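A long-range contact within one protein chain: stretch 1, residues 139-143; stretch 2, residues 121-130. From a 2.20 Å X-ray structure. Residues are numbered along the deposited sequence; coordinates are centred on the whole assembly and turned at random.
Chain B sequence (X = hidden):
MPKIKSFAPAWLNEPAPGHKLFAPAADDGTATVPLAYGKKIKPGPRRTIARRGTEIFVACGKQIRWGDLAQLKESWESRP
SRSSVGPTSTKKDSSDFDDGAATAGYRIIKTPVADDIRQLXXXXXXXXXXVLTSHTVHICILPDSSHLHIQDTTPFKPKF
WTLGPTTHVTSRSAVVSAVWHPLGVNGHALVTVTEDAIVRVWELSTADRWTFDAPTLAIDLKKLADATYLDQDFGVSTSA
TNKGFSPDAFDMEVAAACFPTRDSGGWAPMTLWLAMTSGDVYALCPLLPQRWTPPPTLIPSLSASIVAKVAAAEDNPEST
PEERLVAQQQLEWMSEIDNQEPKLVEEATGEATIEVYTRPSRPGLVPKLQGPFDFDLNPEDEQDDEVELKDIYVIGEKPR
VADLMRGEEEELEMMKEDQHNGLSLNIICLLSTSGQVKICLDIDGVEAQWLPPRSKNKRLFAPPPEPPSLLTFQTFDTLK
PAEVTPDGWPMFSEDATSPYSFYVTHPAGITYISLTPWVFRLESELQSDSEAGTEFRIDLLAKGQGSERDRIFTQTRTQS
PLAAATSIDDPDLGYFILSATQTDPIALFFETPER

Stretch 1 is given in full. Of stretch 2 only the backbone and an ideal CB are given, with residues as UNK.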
# COMPACT_ATOMS: atom_id res chain seq x y z
N ILE B 139 14.15 -5.98 11.57
CA ILE B 139 14.54 -4.60 11.81
C ILE B 139 16.00 -4.56 12.24
O ILE B 139 16.36 -5.11 13.29
CB ILE B 139 13.67 -3.92 12.88
CG1 ILE B 139 12.19 -4.06 12.54
CG2 ILE B 139 14.07 -2.45 13.04
CD1 ILE B 139 11.79 -3.46 11.21
N CYS B 140 16.83 -3.92 11.43
CA CYS B 140 18.25 -3.78 11.74
C CYS B 140 18.52 -2.46 12.45
O CYS B 140 18.22 -1.39 11.92
CB CYS B 140 19.10 -3.88 10.48
SG CYS B 140 20.88 -3.74 10.78
N ILE B 141 19.07 -2.55 13.65
CA ILE B 141 19.55 -1.38 14.36
C ILE B 141 20.87 -0.98 13.73
O ILE B 141 21.90 -1.61 13.98
CB ILE B 141 19.74 -1.65 15.87
CG1 ILE B 141 18.49 -2.32 16.45
CG2 ILE B 141 20.05 -0.35 16.61
CD1 ILE B 141 17.19 -1.58 16.19
N LEU B 142 20.84 0.06 12.90
CA LEU B 142 22.01 0.44 12.12
C LEU B 142 23.17 0.84 13.03
O LEU B 142 22.97 1.55 14.01
CB LEU B 142 21.65 1.59 11.17
CG LEU B 142 20.61 1.23 10.11
CD1 LEU B 142 20.25 2.44 9.26
CD2 LEU B 142 21.11 0.09 9.22
N PRO B 143 24.38 0.37 12.70
CA PRO B 143 25.52 0.61 13.59
C PRO B 143 26.14 1.99 13.42
O PRO B 143 25.82 2.70 12.47
CB PRO B 143 26.51 -0.47 13.17
CG PRO B 143 26.26 -0.62 11.71
CD PRO B 143 24.78 -0.40 11.51
N UNK B 121 14.13 -0.78 3.59
CA UNK B 121 13.44 0.49 3.79
C UNK B 121 14.03 1.25 4.96
O UNK B 121 13.87 0.86 6.12
CB UNK B 121 11.94 0.26 4.01
N UNK B 122 14.71 2.35 4.65
CA UNK B 122 15.32 3.21 5.65
C UNK B 122 14.25 3.95 6.44
O UNK B 122 13.26 4.39 5.88
CB UNK B 122 16.28 4.20 4.99
N UNK B 123 14.47 4.09 7.75
CA UNK B 123 13.54 4.82 8.60
C UNK B 123 13.79 6.32 8.45
O UNK B 123 14.83 6.72 7.94
CB UNK B 123 13.68 4.39 10.06
N UNK B 124 12.84 7.15 8.91
CA UNK B 124 12.94 8.61 8.74
C UNK B 124 14.22 9.21 9.31
O UNK B 124 14.88 10.00 8.63
CB UNK B 124 11.74 9.29 9.40
N UNK B 125 14.57 8.85 10.54
CA UNK B 125 15.77 9.37 11.18
C UNK B 125 17.00 8.52 10.88
O UNK B 125 18.08 8.76 11.41
CB UNK B 125 15.56 9.46 12.69
N UNK B 126 16.82 7.51 10.02
CA UNK B 126 17.92 6.74 9.46
C UNK B 126 18.73 5.99 10.52
O UNK B 126 19.94 5.82 10.38
CB UNK B 126 18.84 7.67 8.67
N UNK B 127 18.04 5.53 11.57
CA UNK B 127 18.67 4.72 12.61
C UNK B 127 18.19 3.27 12.54
O UNK B 127 18.91 2.36 12.96
CB UNK B 127 18.38 5.31 13.99
N UNK B 128 16.99 3.06 12.00
CA UNK B 128 16.45 1.71 11.80
C UNK B 128 16.35 1.38 10.31
O UNK B 128 16.07 2.25 9.49
CB UNK B 128 15.08 1.58 12.46
N UNK B 129 16.56 0.11 9.98
CA UNK B 129 16.43 -0.37 8.61
C UNK B 129 15.54 -1.61 8.56
O UNK B 129 15.85 -2.64 9.16
CB UNK B 129 17.81 -0.68 8.02
N UNK B 130 14.42 -1.50 7.84
CA UNK B 130 13.51 -2.62 7.66
C UNK B 130 14.04 -3.53 6.55
O UNK B 130 14.38 -3.06 5.47
CB UNK B 130 12.10 -2.13 7.33

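Stretch 1 runs as a strand through Ile139, Cys140 and Ile141, and the strand formed by positions 128 to 130 lies antiparallel beside it, at 155° between their directions. Position 121 has extended angles and nothing of stretch 1 within reach of its CB, so almost any strand-forming residue would serve; it is Val121. At 122 the CB points away, yet Leu142 CD1 lies in a direction that a long, flexible apolar chain could reach. Met122 does so, its SD coming 3.5 Å from Leu142 CD1.

Positions 123 to 126 form a type I turn. The CB of 123 points toward stretch 1 but stays distant from it, and a small polar residue that can bond to the turn backbone would fit. Ser123 accepts a weak hydrogen bond at OG from the backbone N of position 127, at 3.4 Å. At 124, phi of -56° suits proline among others, and Pro124 is found. Position 125 is out of reach and tolerant, with polar residues common at such a corner; Asn125 bonds through ND2 elsewhere in the structure. Position 126 has positive phi (63°), which favours glycine, asparagine or another residue tolerant of that region. Its CB points sideways, 5.4 Å from Leu142 CD1; the residue is Gln126, whose side chain leads away.

At 127 the CB points away, so the contact belongs to the backbone and many polar side chains would do. The residue is Asp127. Its O accepts a hydrogen bond from Leu142 N at 3.0 Å, and a water bridges the same O (2.7 Å) to Leu142 O (2.5 Å).

Position 128 shares a sheet face with Ile139 and Ile141. Its ideal CB is 4.2 Å from Ile139 CG2 and 5.3 Å from Ile141 CD1, an apolar setting for a branched aliphatic or an aromatic residue. Phe128 lays a ring face beneath Ile141 CD1, which sits 4.0 Å from the ring centroid in a CH-pi contact, while its CB packs against Ile139 CG2.

Position 129 is the hydrogen-bonded partner of Cys140: its N donates to Cys140 O at 3.0 Å, and its O accepts from Cys140 N at 2.8 Å. The CB lies on the Cys140 face, 3.6 Å from Leu142 CD2, where valine, isoleucine, leucine or methionine would suit. Leu129 is deposited, its CB also 4.2 Å from Cys140 CB.

At 130 the ideal CB is already 4.1 Å from Ile139 CD1, so a small apolar residue completes the contact without further reach. Ala130 supplies exactly that methyl group.

Stretch 2 121-130: VMSPNQDFLA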
# COMPACT_ATOMS: atom_id res chain seq x y z
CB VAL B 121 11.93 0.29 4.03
CG1 VAL B 121 11.21 1.63 3.98
CG2 VAL B 121 11.34 -0.65 2.99
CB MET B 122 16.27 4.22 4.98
CG MET B 122 17.13 5.02 5.95
SD MET B 122 18.30 4.01 6.88
CE MET B 122 19.34 3.37 5.56
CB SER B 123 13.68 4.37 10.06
OG SER B 123 14.91 4.81 10.61
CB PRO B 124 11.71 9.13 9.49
CG PRO B 124 10.73 8.02 9.43
CD PRO B 124 11.55 6.77 9.52
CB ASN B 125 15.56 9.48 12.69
CG ASN B 125 14.46 10.46 13.05
OD1 ASN B 125 14.27 11.47 12.37
ND2 ASN B 125 13.72 10.16 14.11
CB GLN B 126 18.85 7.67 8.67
CG GLN B 126 18.14 8.46 7.58
CD GLN B 126 19.06 9.40 6.82
OE1 GLN B 126 20.00 9.95 7.39
NE2 GLN B 126 18.79 9.58 5.53
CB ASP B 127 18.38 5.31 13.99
CG ASP B 127 16.92 5.65 14.20
OD1 ASP B 127 16.15 5.63 13.21
OD2 ASP B 127 16.53 5.93 15.35
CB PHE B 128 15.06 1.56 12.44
CG PHE B 128 15.06 1.61 13.94
CD1 PHE B 128 16.22 1.78 14.67
CD2 PHE B 128 13.86 1.48 14.63
CE1 PHE B 128 16.20 1.83 16.05
CE2 PHE B 128 13.83 1.52 16.01
CZ PHE B 128 15.00 1.69 16.72
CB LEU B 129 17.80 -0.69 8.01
CG LEU B 129 17.81 -1.18 6.56
CD1 LEU B 129 17.41 -0.06 5.61
CD2 LEU B 129 19.18 -1.73 6.19
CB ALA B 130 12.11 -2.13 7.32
O HOH W 1 20.94 2.83 14.73
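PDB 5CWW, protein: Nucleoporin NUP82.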